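Local coordinates for protein Exo-beta-1,3-glucanase (Streptomyces sp. SirexAA-E, PDB 4PEY) that hydrolyses laminarin and laminarioligosaccharides from their non-reducing ends as a secreted exo-beta-1,3-glucanase of glycoside hydrolase family 55, yielding glucose and laminaribiose, at residues 328-334 with 361-367; 391-397 with 425-431; 455-459 with 477-481; 539-544 with 555-560. The protein carries 1 engineered substitution. One frame throughout, in Å; residues are numbered along the deposited sequence. Where two conformers were deposited one is given.

How the contacts relate
All four contacts lie along the second of the two beta-helical domains of this GH55 enzyme, following one another in the chain. Contacts 1 and 2 join successive coils and touch: Thr366 O meets Ile395 N at 3.0 Å, and His361 N meets Asp393 OD2 at 2.8 Å. Contact 3, its centre 18 Å from that of contact 2, sets strand 450-458 against 477-481 across a coil. It holds Ala458, engineered at the inferred proton-donor position, and Asn457, whose side chain is about 9 Å from bound glucose. Contact 4 packs the chain's end, its centre 13 Å from that of contact 3, the Gln556 side chain about 14 Å from a glucose.

Contact 1: residues 328-334 with 361-367; sequences DVDGVKV and HAANPTS
Start from the loop 328-332, leading into strand 333-334, and lay 361-367 beside it so that Gly331 CA is 4.5 Å from Thr366 CA and Lys333 pairs in parallel with Ser367. Ser367 N to Val332 O at 2.9 Å and Val334 N to Ser367 O at 3.0 Å make the bridge. At the strand's entry, Gly331 takes positive phi (71/16); a CB would clash with Asn364 ND2, and its N reaches Asn364 O at 2.8 Å in a weak hydrogen bond. Lys333 with Ser367 is thus a rung-to-rung pair of a right-handed parallel beta-helix, this family's fold. His361, chi1 m and chi2 near -83°, directs ND1 to OD1 of Asp330 (chi1 m), a His-carboxylate hydrogen bond of 2.6 Å, and lays one ring face against Val329 O. Its NE2 shares water 1 with OD1 of Asp328, whose OD2 binds Ser354. Thr366, chi1 m, brings OG1 to Val332 N at 3.1 Å and 3.5 Å from Val332 CB, while water 2 links it to Val329 O. Val329 is m; Val332 and Val334, both t, pack on strand 324-326. Asn364, chi1 t, reaches Asp330 OD2 from ND2 through water 4 and Lys333 NZ from OD1 through water 5; ND2 also bonds Asn304. The lysine, m-t-t-p, curls NZ back to Gly331 O at 2.8 Å. Ser367 is p; OG accepts from Arg220 and is hydrogen-bonded to water 6.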
loop_
_atom_site.group_PDB
_atom_site.type_symbol
_atom_site.label_atom_id
_atom_site.label_comp_id
_atom_site.label_asym_id
_atom_site.label_seq_id
_atom_site.Cartn_x
_atom_site.Cartn_y
_atom_site.Cartn_z
ATOM N N ASP A 328 -6.314 -11.070 19.165
ATOM C CA ASP A 328 -5.173 -11.983 19.168
ATOM C C ASP A 328 -5.542 -13.334 18.561
ATOM O O ASP A 328 -5.473 -14.378 19.220
ATOM C CB ASP A 328 -4.650 -12.149 20.593
ATOM C CG ASP A 328 -4.177 -10.844 21.178
ATOM O OD1 ASP A 328 -3.561 -10.064 20.433
ATOM O OD2 ASP A 328 -4.431 -10.590 22.371
ATOM N N VAL A 329 -5.939 -13.290 17.297
ATOM C CA VAL A 329 -6.440 -14.460 16.591
ATOM C C VAL A 329 -5.692 -14.713 15.282
ATOM O O VAL A 329 -5.096 -13.793 14.694
ATOM C CB VAL A 329 -7.959 -14.317 16.298
ATOM C CG1 VAL A 329 -8.755 -14.320 17.597
ATOM C CG2 VAL A 329 -8.251 -13.052 15.507
ATOM N N ASP A 330 -5.719 -15.967 14.839
ATOM C CA ASP A 330 -5.141 -16.372 13.557
ATOM C C ASP A 330 -5.916 -15.830 12.359
ATOM O O ASP A 330 -7.133 -15.661 12.423
ATOM C CB ASP A 330 -5.136 -17.898 13.399
ATOM C CG ASP A 330 -4.175 -18.628 14.327
ATOM O OD1 ASP A 330 -3.378 -18.027 15.077
ATOM O OD2 ASP A 330 -4.213 -19.868 14.260
ATOM N N GLY A 331 -5.208 -15.609 11.256
ATOM C CA GLY A 331 -5.813 -15.615 9.933
ATOM C C GLY A 331 -6.737 -14.485 9.524
ATOM O O GLY A 331 -7.470 -14.614 8.545
ATOM N N VAL A 332 -6.718 -13.369 10.240
ATOM C CA VAL A 332 -7.566 -12.253 9.834
ATOM C C VAL A 332 -6.936 -11.598 8.606
ATOM O O VAL A 332 -5.718 -11.458 8.530
ATOM C CB VAL A 332 -7.755 -11.244 10.991
ATOM C CG1 VAL A 332 -8.350 -9.927 10.504
ATOM C CG2 VAL A 332 -8.643 -11.869 12.060
ATOM N N LYS A 333 -7.764 -11.246 7.629
ATOM C CA LYS A 333 -7.286 -10.688 6.372
ATOM C C LYS A 333 -7.990 -9.369 6.112
ATOM O O LYS A 333 -9.149 -9.340 5.679
ATOM C CB LYS A 333 -7.520 -11.681 5.221
ATOM C CG LYS A 333 -6.844 -13.036 5.476
ATOM C CD LYS A 333 -7.333 -14.149 4.552
ATOM C CE LYS A 333 -6.803 -15.517 4.999
ATOM N NZ LYS A 333 -7.553 -16.122 6.152
ATOM N N VAL A 334 -7.291 -8.277 6.408
ATOM C CA VAL A 334 -7.810 -6.934 6.176
ATOM C C VAL A 334 -7.269 -6.470 4.840
ATOM O O VAL A 334 -6.064 -6.559 4.605
ATOM C CB VAL A 334 -7.399 -5.952 7.288
ATOM C CG1 VAL A 334 -8.042 -4.591 7.070
ATOM C CG2 VAL A 334 -7.773 -6.511 8.654
ATOM N N HIS A 361 1.387 -16.960 15.491
ATOM C CA HIS A 361 0.390 -17.185 14.449
ATOM C C HIS A 361 1.084 -17.602 13.160
ATOM O O HIS A 361 0.729 -17.127 12.080
ATOM C CB HIS A 361 -0.453 -15.924 14.191
ATOM C CG HIS A 361 -1.083 -15.338 15.419
ATOM N ND1 HIS A 361 -2.265 -15.811 15.947
ATOM C CD2 HIS A 361 -0.701 -14.309 16.215
ATOM C CE1 HIS A 361 -2.584 -15.104 17.017
ATOM N NE2 HIS A 361 -1.651 -14.183 17.202
ATOM N N ALA A 362 2.084 -18.475 13.264
ATOM C CA ALA A 362 2.965 -18.731 12.122
ATOM C C ALA A 362 2.284 -19.482 10.978
ATOM O O ALA A 362 2.494 -19.159 9.804
ATOM C CB ALA A 362 4.198 -19.488 12.573
ATOM N N ALA A 363 1.475 -20.484 11.302
ATOM C CA ALA A 363 0.850 -21.273 10.250
ATOM C C ALA A 363 -0.205 -20.469 9.491
ATOM O O ALA A 363 -0.387 -20.650 8.289
ATOM C CB ALA A 363 0.231 -22.548 10.833
ATOM N N ASN A 364 -0.890 -19.575 10.195
ATOM C CA ASN A 364 -2.018 -18.835 9.636
ATOM C C ASN A 364 -2.016 -17.404 10.172
ATOM O O ASN A 364 -2.783 -17.068 11.080
ATOM C CB ASN A 364 -3.339 -19.548 9.972
ATOM C CG ASN A 364 -4.532 -18.944 9.263
ATOM O OD1 ASN A 364 -4.382 -18.251 8.258
ATOM N ND2 ASN A 364 -5.729 -19.215 9.774
ATOM N N PRO A 365 -1.127 -16.559 9.631
ATOM C CA PRO A 365 -0.974 -15.212 10.180
ATOM C C PRO A 365 -2.121 -14.282 9.846
ATOM O O PRO A 365 -2.923 -14.554 8.951
ATOM C CB PRO A 365 0.319 -14.711 9.526
ATOM C CG PRO A 365 0.470 -15.522 8.296
ATOM C CD PRO A 365 -0.097 -16.869 8.624
ATOM N N THR A 366 -2.185 -13.174 10.572
ATOM C CA THR A 366 -3.049 -12.069 10.188
ATOM C C THR A 366 -2.285 -11.178 9.215
ATOM O O THR A 366 -1.060 -11.030 9.331
ATOM C CB THR A 366 -3.524 -11.296 11.438
ATOM O OG1 THR A 366 -4.551 -12.065 12.074
ATOM C CG2 THR A 366 -4.080 -9.906 11.091
ATOM N N SER A 367 -2.998 -10.618 8.235
ATOM C CA SER A 367 -2.375 -9.724 7.268
ATOM C C SER A 367 -3.146 -8.427 7.075
ATOM O O SER A 367 -4.374 -8.390 7.224
ATOM C CB SER A 367 -2.219 -10.424 5.910
ATOM O OG SER A 367 -3.464 -10.924 5.427
HETATM O O HOH W 1 -1.634 -11.916 18.798
HETATM O O HOH W 2 -2.840 -12.298 14.444
HETATM O O HOH W 3 -1.405 -19.933 13.056
HETATM O O HOH W 4 -5.608 -21.030 12.212
HETATM O O HOH W 5 -6.208 -18.604 6.278
HETATM O O HOH W 6 -5.107 -9.270 4.094
#

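Contact 2: residues 391-397 with 425-431; sequences SNDTIID and GDNVLAT
Backbone pairing carries most of this contact. Strand 395-397 runs parallel to the strand beginning at Leu429, in the beta-helix register Ile395-Leu429, Ile396-Ala430 and Asp397-Thr431, CA atoms 4.6 to 5.0 Å apart. Its ladder is Leu429 N to Thr394 O (3.0 Å), Ile396 N to Leu429 O (2.8 Å) and Thr431 N to Ile396 O (2.8 Å). Ahead of it, a type II turn spans Ser391 to Thr394, with Asp393 at phi 72° and Thr394 OG1 on Ser391 O at 2.7 Å; Asp393 N bonds Asp426 O at 2.9 Å. A CB on Gly425 would clash with Ser391 O.

Among polar side chains, Asn392 (m) sets OD1 on Asp426 N at 2.8 Å, and water 7 links its ND2 to Asp426 OD2. Water 8 joins Asp393 OD2, which also binds His361 N, to Asn427 ND2. Asp426 OD1 accepts from Glu448 N, Asn427 OD1 from Asn449 ND2. Thr431 OG1 (p) donates to Asp397 OD1 (t) at 2.9 Å.

Apolar packing puts Ile396 CB 4.3 Å from Ala430 CB, with Ile396 also on Val389; Ile395 and Leu429 occupy the other face, against Val218. The main chain sets the register, while buried Asp397 is satisfied by Thr431, Tyr157 OH (hydrogen bond to OD1) and Arg178 (salt bridge to OD2).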
loop_
_atom_site.group_PDB
_atom_site.type_symbol
_atom_site.label_atom_id
_atom_site.label_comp_id
_atom_site.label_asym_id
_atom_site.label_seq_id
_atom_site.Cartn_x
_atom_site.Cartn_y
_atom_site.Cartn_z
ATOM N N SER A 391 0.631 -8.306 17.062
ATOM C CA SER A 391 0.577 -9.756 16.839
ATOM C C SER A 391 1.797 -10.319 16.122
ATOM O O SER A 391 2.211 -9.809 15.072
ATOM C CB SER A 391 -0.675 -10.131 16.047
ATOM O OG SER A 391 -1.851 -9.845 16.785
ATOM N N ASN A 392 2.358 -11.380 16.696
ATOM C CA ASN A 392 3.459 -12.104 16.072
ATOM C C ASN A 392 3.051 -12.651 14.708
ATOM O O ASN A 392 1.888 -13.017 14.508
ATOM C CB ASN A 392 3.929 -13.263 16.964
ATOM C CG ASN A 392 4.591 -12.793 18.246
ATOM O OD1 ASN A 392 4.899 -11.619 18.415
ATOM N ND2 ASN A 392 4.815 -13.724 19.163
ATOM N N ASP A 393 4.023 -12.691 13.795
ATOM C CA ASP A 393 3.923 -13.311 12.468
ATOM C C ASP A 393 3.045 -12.541 11.485
ATOM O O ASP A 393 2.779 -13.020 10.389
ATOM C CB ASP A 393 3.426 -14.767 12.582
ATOM C CG ASP A 393 4.309 -15.603 13.491
ATOM O OD1 ASP A 393 5.455 -15.923 13.084
ATOM O OD2 ASP A 393 3.873 -15.915 14.624
ATOM N N THR A 394 2.610 -11.347 11.867
ATOM C CA THR A 394 1.748 -10.538 11.008
ATOM C C THR A 394 2.457 -10.188 9.699
ATOM O O THR A 394 3.666 -9.906 9.691
ATOM C CB THR A 394 1.306 -9.241 11.736
ATOM O OG1 THR A 394 0.549 -9.594 12.899
ATOM C CG2 THR A 394 0.453 -8.334 10.837
ATOM N N ILE A 395 1.703 -10.220 8.601
ATOM C CA ILE A 395 2.204 -9.791 7.299
ATOM C C ILE A 395 1.599 -8.454 6.919
ATOM O O ILE A 395 0.377 -8.302 6.921
ATOM C CB ILE A 395 1.874 -10.805 6.175
ATOM C CG1 ILE A 395 2.470 -12.177 6.482
ATOM C CG2 ILE A 395 2.374 -10.296 4.815
ATOM C CD1 ILE A 395 1.947 -13.279 5.571
ATOM N N ILE A 396 2.457 -7.484 6.615
ATOM C CA ILE A 396 2.020 -6.196 6.100
ATOM C C ILE A 396 2.441 -6.142 4.641
ATOM O O ILE A 396 3.616 -5.927 4.341
ATOM C CB ILE A 396 2.644 -5.016 6.871
ATOM C CG1 ILE A 396 2.465 -5.201 8.381
ATOM C CG2 ILE A 396 2.046 -3.693 6.399
ATOM C CD1 ILE A 396 1.033 -5.219 8.821
ATOM N N ASP A 397 1.498 -6.379 3.740
ATOM C CA ASP A 397 1.819 -6.508 2.320
ATOM C C ASP A 397 1.120 -5.413 1.525
ATOM O O ASP A 397 -0.039 -5.550 1.133
ATOM C CB ASP A 397 1.442 -7.919 1.834
ATOM C CG ASP A 397 1.550 -8.078 0.330
ATOM O OD1 ASP A 397 2.568 -7.648 -0.252
ATOM O OD2 ASP A 397 0.612 -8.648 -0.269
ATOM N N GLY A 425 5.326 -6.778 17.593
ATOM C CA GLY A 425 5.316 -8.229 17.467
ATOM C C GLY A 425 6.595 -8.794 16.880
ATOM O O GLY A 425 7.381 -8.072 16.242
ATOM N N ASP A 426 6.786 -10.098 17.089
ATOM C CA ASP A 426 7.946 -10.833 16.589
ATOM C C ASP A 426 7.634 -11.494 15.248
ATOM O O ASP A 426 6.477 -11.831 14.977
ATOM C CB ASP A 426 8.388 -11.913 17.593
ATOM C CG ASP A 426 8.849 -11.340 18.919
ATOM O OD1 ASP A 426 9.211 -10.146 18.972
ATOM O OD2 ASP A 426 8.864 -12.101 19.912
ATOM N N ASN A 427 8.668 -11.692 14.428
ATOM C CA ASN A 427 8.538 -12.377 13.139
ATOM C C ASN A 427 7.545 -11.695 12.201
ATOM O O ASN A 427 6.867 -12.348 11.397
ATOM C CB ASN A 427 8.146 -13.844 13.355
ATOM C CG ASN A 427 9.068 -14.548 14.337
ATOM O OD1 ASN A 427 10.286 -14.416 14.252
ATOM N ND2 ASN A 427 8.492 -15.279 15.284
ATOM N N VAL A 428 7.467 -10.374 12.304
ATOM C CA VAL A 428 6.591 -9.606 11.429
ATOM C C VAL A 428 7.308 -9.320 10.109
ATOM O O VAL A 428 8.515 -9.068 10.087
ATOM C CB VAL A 428 6.128 -8.301 12.121
ATOM C CG1 VAL A 428 5.385 -7.381 11.149
ATOM C CG2 VAL A 428 5.237 -8.640 13.323
ATOM N N LEU A 429 6.570 -9.424 9.008
ATOM C CA LEU A 429 7.120 -9.223 7.671
ATOM C C LEU A 429 6.366 -8.088 6.991
ATOM O O LEU A 429 5.134 -8.123 6.911
ATOM C CB LEU A 429 7.009 -10.504 6.825
ATOM C CG LEU A 429 7.379 -10.344 5.344
ATOM C CD1 LEU A 429 8.870 -10.026 5.175
ATOM C CD2 LEU A 429 6.991 -11.577 4.545
ATOM N N ALA A 430 7.107 -7.094 6.509
ATOM C CA ALA A 430 6.549 -6.010 5.701
ATOM C C ALA A 430 7.105 -6.113 4.287
ATOM O O ALA A 430 8.323 -6.104 4.086
ATOM C CB ALA A 430 6.875 -4.639 6.309
ATOM N N THR A 431 6.211 -6.245 3.315
ATOM C CA THR A 431 6.598 -6.242 1.908
ATOM C C THR A 431 5.895 -5.076 1.201
ATOM O O THR A 431 4.665 -5.065 1.074
ATOM C CB THR A 431 6.259 -7.600 1.224
ATOM O OG1 THR A 431 4.880 -7.937 1.441
ATOM C CG2 THR A 431 7.120 -8.725 1.801
HETATM O O HOH W 7 6.565 -13.261 21.497
HETATM O O HOH W 8 6.025 -16.162 16.226
#

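Contact 3: residues 455-459 with 477-481; sequences YQNAK and YAAYK. Engineered in segment 455-459: Ala458 (natural residue Glu).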
loop_
_atom_site.group_PDB
_atom_site.type_symbol
_atom_site.label_atom_id
_atom_site.label_comp_id
_atom_site.label_asym_id
_atom_site.label_seq_id
_atom_site.Cartn_x
_atom_site.Cartn_y
_atom_site.Cartn_z
ATOM N N TYR A 455 11.229 -0.276 1.333
ATOM C CA TYR A 455 10.724 0.823 2.144
ATOM C C TYR A 455 10.864 2.126 1.383
ATOM O O TYR A 455 11.918 2.398 0.797
ATOM C CB TYR A 455 11.475 0.920 3.476
ATOM C CG TYR A 455 10.987 2.014 4.407
ATOM C CD1 TYR A 455 9.656 2.064 4.806
ATOM C CD2 TYR A 455 11.862 2.983 4.910
ATOM C CE1 TYR A 455 9.200 3.047 5.670
ATOM C CE2 TYR A 455 11.419 3.974 5.791
ATOM C CZ TYR A 455 10.087 4.000 6.169
ATOM O OH TYR A 455 9.623 4.970 7.036
ATOM N N GLN A 456 9.800 2.923 1.385
ATOM C CA GLN A 456 9.857 4.283 0.849
ATOM C C GLN A 456 9.346 5.257 1.892
ATOM O O GLN A 456 8.223 5.109 2.395
ATOM C CB GLN A 456 9.037 4.425 -0.439
ATOM C CG GLN A 456 9.157 5.832 -1.089
ATOM C CD GLN A 456 8.115 6.830 -0.598
ATOM O OE1 GLN A 456 6.916 6.533 -0.561
ATOM N NE2 GLN A 456 8.575 8.024 -0.212
ATOM N N ASN A 457 10.177 6.243 2.223
ATOM C CA ASN A 457 9.798 7.304 3.133
ATOM C C ASN A 457 10.135 8.670 2.564
ATOM O O ASN A 457 11.098 8.813 1.808
ATOM C CB ASN A 457 10.503 7.139 4.479
ATOM C CG ASN A 457 10.492 8.416 5.299
ATOM O OD1 ASN A 457 11.419 9.232 5.228
ATOM N ND2 ASN A 457 9.435 8.603 6.080
ATOM N N ALA A 458 9.328 9.667 2.915
ATOM C CA ALA A 458 9.757 11.058 2.826
ATOM C C ALA A 458 9.490 11.668 4.183
ATOM O O ALA A 458 8.462 11.379 4.801
ATOM C CB ALA A 458 9.027 11.817 1.724
ATOM N N LYS A 459 10.417 12.491 4.662
ATOM C CA LYS A 459 10.268 13.125 5.966
ATOM C C LYS A 459 9.263 14.275 5.888
ATOM O O LYS A 459 8.904 14.721 4.796
ATOM C CB LYS A 459 11.629 13.613 6.477
ATOM C CG LYS A 459 12.604 12.475 6.843
ATOM C CD LYS A 459 12.086 11.564 7.961
ATOM C CE LYS A 459 11.814 12.318 9.255
ATOM N NZ LYS A 459 11.207 11.455 10.315
ATOM N N TYR A 477 14.265 12.674 13.726
ATOM C CA TYR A 477 13.847 11.320 14.050
ATOM C C TYR A 477 14.021 10.445 12.830
ATOM O O TYR A 477 13.550 10.802 11.752
ATOM C CB TYR A 477 12.381 11.296 14.487
ATOM C CG TYR A 477 12.106 12.000 15.796
ATOM C CD1 TYR A 477 11.998 13.387 15.857
ATOM C CD2 TYR A 477 11.939 11.273 16.970
ATOM C CE1 TYR A 477 11.744 14.031 17.067
ATOM C CE2 TYR A 477 11.686 11.901 18.167
ATOM C CZ TYR A 477 11.592 13.275 18.217
ATOM O OH TYR A 477 11.327 13.875 19.428
ATOM N N ALA A 478 14.699 9.309 12.978
ATOM C CA ALA A 478 14.838 8.378 11.857
ATOM C C ALA A 478 13.495 8.077 11.169
ATOM O O ALA A 478 12.447 8.004 11.818
ATOM C CB ALA A 478 15.478 7.073 12.325
ATOM N N ALA A 479 13.538 7.897 9.854
ATOM C CA ALA A 479 12.389 7.376 9.115
ATOM C C ALA A 479 12.099 5.922 9.483
ATOM O O ALA A 479 10.966 5.460 9.370
ATOM C CB ALA A 479 12.631 7.495 7.635
ATOM N N TYR A 480 13.141 5.205 9.898
ATOM C CA TYR A 480 13.039 3.789 10.214
ATOM C C TYR A 480 14.005 3.492 11.349
ATOM O O TYR A 480 15.222 3.526 11.165
ATOM C CB TYR A 480 13.348 2.954 8.975
ATOM C CG TYR A 480 13.047 1.468 9.031
ATOM C CD1 TYR A 480 13.933 0.579 9.640
ATOM C CD2 TYR A 480 11.923 0.942 8.393
ATOM C CE1 TYR A 480 13.680 -0.794 9.652
ATOM C CE2 TYR A 480 11.656 -0.416 8.401
ATOM C CZ TYR A 480 12.546 -1.286 9.016
ATOM O OH TYR A 480 12.293 -2.642 9.008
ATOM N N LYS A 481 13.442 3.229 12.524
ATOM C CA LYS A 481 14.208 2.996 13.735
ATOM C C LYS A 481 13.999 1.587 14.258
ATOM O O LYS A 481 12.867 1.176 14.509
ATOM C CB LYS A 481 13.815 3.991 14.829
ATOM C CG LYS A 481 14.496 3.697 16.166
ATOM C CD LYS A 481 13.933 4.520 17.295
ATOM C CE LYS A 481 14.616 4.183 18.620
ATOM N NZ LYS A 481 16.044 4.622 18.683
#
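This is a buried contact across the interior of one beta-helix coil, between strand 450-458 and the turn that leads into strand 480-482; no beta pairing joins the two segments. The touching parts run nearly opposite ways, 168° apart end to end, and even the nearest CA atoms, those of Asn457 and Ala479, are 6.5 Å apart. Side chains of 455-459 therefore reach across to the side chains and carbonyls of 477-480. Tyr455 and Tyr480 form an edge-to-face pair, the edge of Tyr480 toward the face of Tyr455, with centroids 5.3 Å apart and planes at 60°. Tyr455 OH also reaches Ala479 O at 2.7 Å, a weak hydrogen bond. The Ala479 methyl sits among three side chains, its CB 4.2 Å from Tyr455 CE2, 3.2 Å from Asn457 OD1, which is hydrogen-bonded to Ser496 OG, and 4.1 Å from Lys459 CD. Lys459, with its first three chi angles all m, bends so that NZ donates to Tyr477 O at 2.8 Å; Asp442 gives the same ammonium a salt bridge. Tyr455 and Asn457 thus point into the core, whereas Gln456 and Ala458, the latter engineered from Glu, lie beside substrate-binding Glu436 and His437, as fits the GH55 active site with its inferred proton donor at 458.

Contact 4: residues 539-544 with 555-560; sequences VINDIG and SQVVSF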
loop_
_atom_site.group_PDB
_atom_site.type_symbol
_atom_site.label_atom_id
_atom_site.label_comp_id
_atom_site.label_asym_id
_atom_site.label_seq_id
_atom_site.Cartn_x
_atom_site.Cartn_y
_atom_site.Cartn_z
ATOM N N VAL A 539 23.491 8.256 6.307
ATOM C CA VAL A 539 22.457 7.331 5.852
ATOM C C VAL A 539 21.823 6.583 7.031
ATOM O O VAL A 539 20.605 6.619 7.228
ATOM C CB VAL A 539 23.034 6.317 4.842
ATOM C CG1 VAL A 539 21.990 5.275 4.464
ATOM C CG2 VAL A 539 23.534 7.045 3.597
ATOM N N ILE A 540 22.655 5.894 7.803
ATOM C CA ILE A 540 22.187 5.118 8.945
ATOM C C ILE A 540 23.108 5.375 10.134
ATOM O O ILE A 540 24.326 5.349 9.986
ATOM C CB ILE A 540 22.124 3.588 8.614
ATOM C CG1 ILE A 540 21.700 2.785 9.852
ATOM C CG2 ILE A 540 23.458 3.102 8.026
ATOM C CD1 ILE A 540 21.280 1.341 9.542
ATOM N N ASN A 541 22.527 5.648 11.300
ATOM C CA ASN A 541 23.312 6.021 12.474
ATOM C C ASN A 541 24.263 7.175 12.135
ATOM O O ASN A 541 23.808 8.256 11.761
ATOM C CB ASN A 541 24.088 4.819 13.010
ATOM C CG ASN A 541 23.177 3.719 13.535
ATOM O OD1 ASN A 541 21.957 3.883 13.617
ATOM N ND2 ASN A 541 23.770 2.593 13.898
ATOM N N ASP A 542 25.572 6.939 12.245
ATOM C CA ASP A 542 26.576 7.932 11.862
ATOM C C ASP A 542 27.403 7.452 10.661
ATOM O O ASP A 542 28.549 7.894 10.447
ATOM C CB ASP A 542 27.483 8.246 13.056
ATOM C CG ASP A 542 28.144 7.000 13.644
ATOM O OD1 ASP A 542 29.093 7.163 14.441
ATOM O OD2 ASP A 542 27.725 5.863 13.318
ATOM N N ILE A 543 26.788 6.572 9.870
ATOM C CA ILE A 543 27.433 5.870 8.757
ATOM C C ILE A 543 26.852 6.317 7.411
ATOM O O ILE A 543 25.647 6.560 7.301
ATOM C CB ILE A 543 27.257 4.331 8.917
ATOM C CG1 ILE A 543 27.983 3.840 10.168
ATOM C CG2 ILE A 543 27.719 3.560 7.680
ATOM C CD1 ILE A 543 27.657 2.410 10.531
ATOM N N GLY A 544 27.703 6.421 6.392
ATOM C CA GLY A 544 27.270 6.849 5.075
ATOM C C GLY A 544 27.483 8.338 4.882
ATOM O O GLY A 544 27.471 9.105 5.848
ATOM N N SER A 555 22.654 9.394 -1.427
ATOM C CA SER A 555 23.753 8.844 -0.635
ATOM C C SER A 555 23.377 7.417 -0.247
ATOM O O SER A 555 22.297 7.183 0.292
ATOM C CB SER A 555 24.021 9.696 0.605
ATOM O OG SER A 555 25.074 9.142 1.374
ATOM N N GLN A 556 24.274 6.473 -0.516
ATOM C CA GLN A 556 23.955 5.048 -0.439
ATOM C C GLN A 556 24.836 4.265 0.523
ATOM O O GLN A 556 26.017 4.577 0.706
ATOM C CB GLN A 556 24.076 4.418 -1.831
ATOM C CG GLN A 556 23.170 5.058 -2.872
ATOM C CD GLN A 556 23.640 4.799 -4.290
ATOM O OE1 GLN A 556 24.846 4.784 -4.572
ATOM N NE2 GLN A 556 22.692 4.587 -5.194
ATOM N N VAL A 557 24.256 3.224 1.116
ATOM C CA VAL A 557 25.023 2.242 1.874
ATOM C C VAL A 557 24.591 0.865 1.394
ATOM O O VAL A 557 23.413 0.525 1.473
ATOM C CB VAL A 557 24.803 2.381 3.403
ATOM C CG1 VAL A 557 25.312 1.150 4.133
ATOM C CG2 VAL A 557 25.488 3.648 3.929
ATOM N N VAL A 558 25.528 0.075 0.884
ATOM C CA VAL A 558 25.181 -1.244 0.344
ATOM C C VAL A 558 24.895 -2.265 1.455
ATOM O O VAL A 558 23.925 -3.036 1.367
ATOM C CB VAL A 558 26.297 -1.797 -0.575
ATOM C CG1 VAL A 558 25.949 -3.207 -1.044
ATOM C CG2 VAL A 558 26.507 -0.874 -1.767
ATOM N N SER A 559 25.746 -2.276 2.481
ATOM C CA SER A 559 25.619 -3.223 3.591
ATOM C C SER A 559 25.814 -2.564 4.937
ATOM O O SER A 559 26.732 -1.759 5.116
ATOM C CB SER A 559 26.638 -4.363 3.472
ATOM O OG SER A 559 26.454 -5.102 2.284
ATOM N N PHE A 560 24.962 -2.947 5.885
ATOM C CA PHE A 560 25.088 -2.562 7.284
ATOM C C PHE A 560 24.837 -3.805 8.146
ATOM O O PHE A 560 23.937 -4.588 7.846
ATOM C CB PHE A 560 24.093 -1.447 7.622
ATOM C CG PHE A 560 24.077 -1.054 9.074
ATOM C CD1 PHE A 560 24.856 -0.002 9.529
ATOM C CD2 PHE A 560 23.265 -1.727 9.983
ATOM C CE1 PHE A 560 24.840 0.358 10.868
ATOM C CE2 PHE A 560 23.248 -1.371 11.320
ATOM C CZ PHE A 560 24.034 -0.325 11.761
#
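Val557 and Phe560 of the last strand pack in different ways on a tight turn ten residues upstream in the same C-terminal tail. The turn is type II' from Ile540 to Ile543, with Asn541 at phi 52° and psi -118°; Ile543 N bonds Ile540 O at 2.8 Å, and Ile543 O takes both Val539 N (2.9 Å) and Ile540 N (3.1 Å), the pattern of a classic beta bulge. Val539 and Ile540 both face the strand. Val557 CG2 fills the shallow hollow among Val539, Ile543 and Gly544, 3.7 Å from Val539 CB and 3.8 Å from Gly544 CA. A side chain on Gly544 would crowd that methyl, and the backbone angles (95/152) themselves call for glycine. The corner at 558-559 brings Phe560 round onto the turn, its ring lying flat over Ile540: CD1 sits 3.5 Å from the centroid, 6° off the normal, a CH-pi contact, while Ile543 CD1 meets the ring edge at Phe560 CE1, 3.5 Å away. Val539 CG2 also touches Ser555 OG at 3.4 Å, a hydroxyl that bonds Asp545 O. Phe522 and Leu525 extend this apolar cluster, at the C-terminal end of the second beta-helix, where strand 555-560 pairs antiparallel with 520-529 and ends the parallel stack of coils.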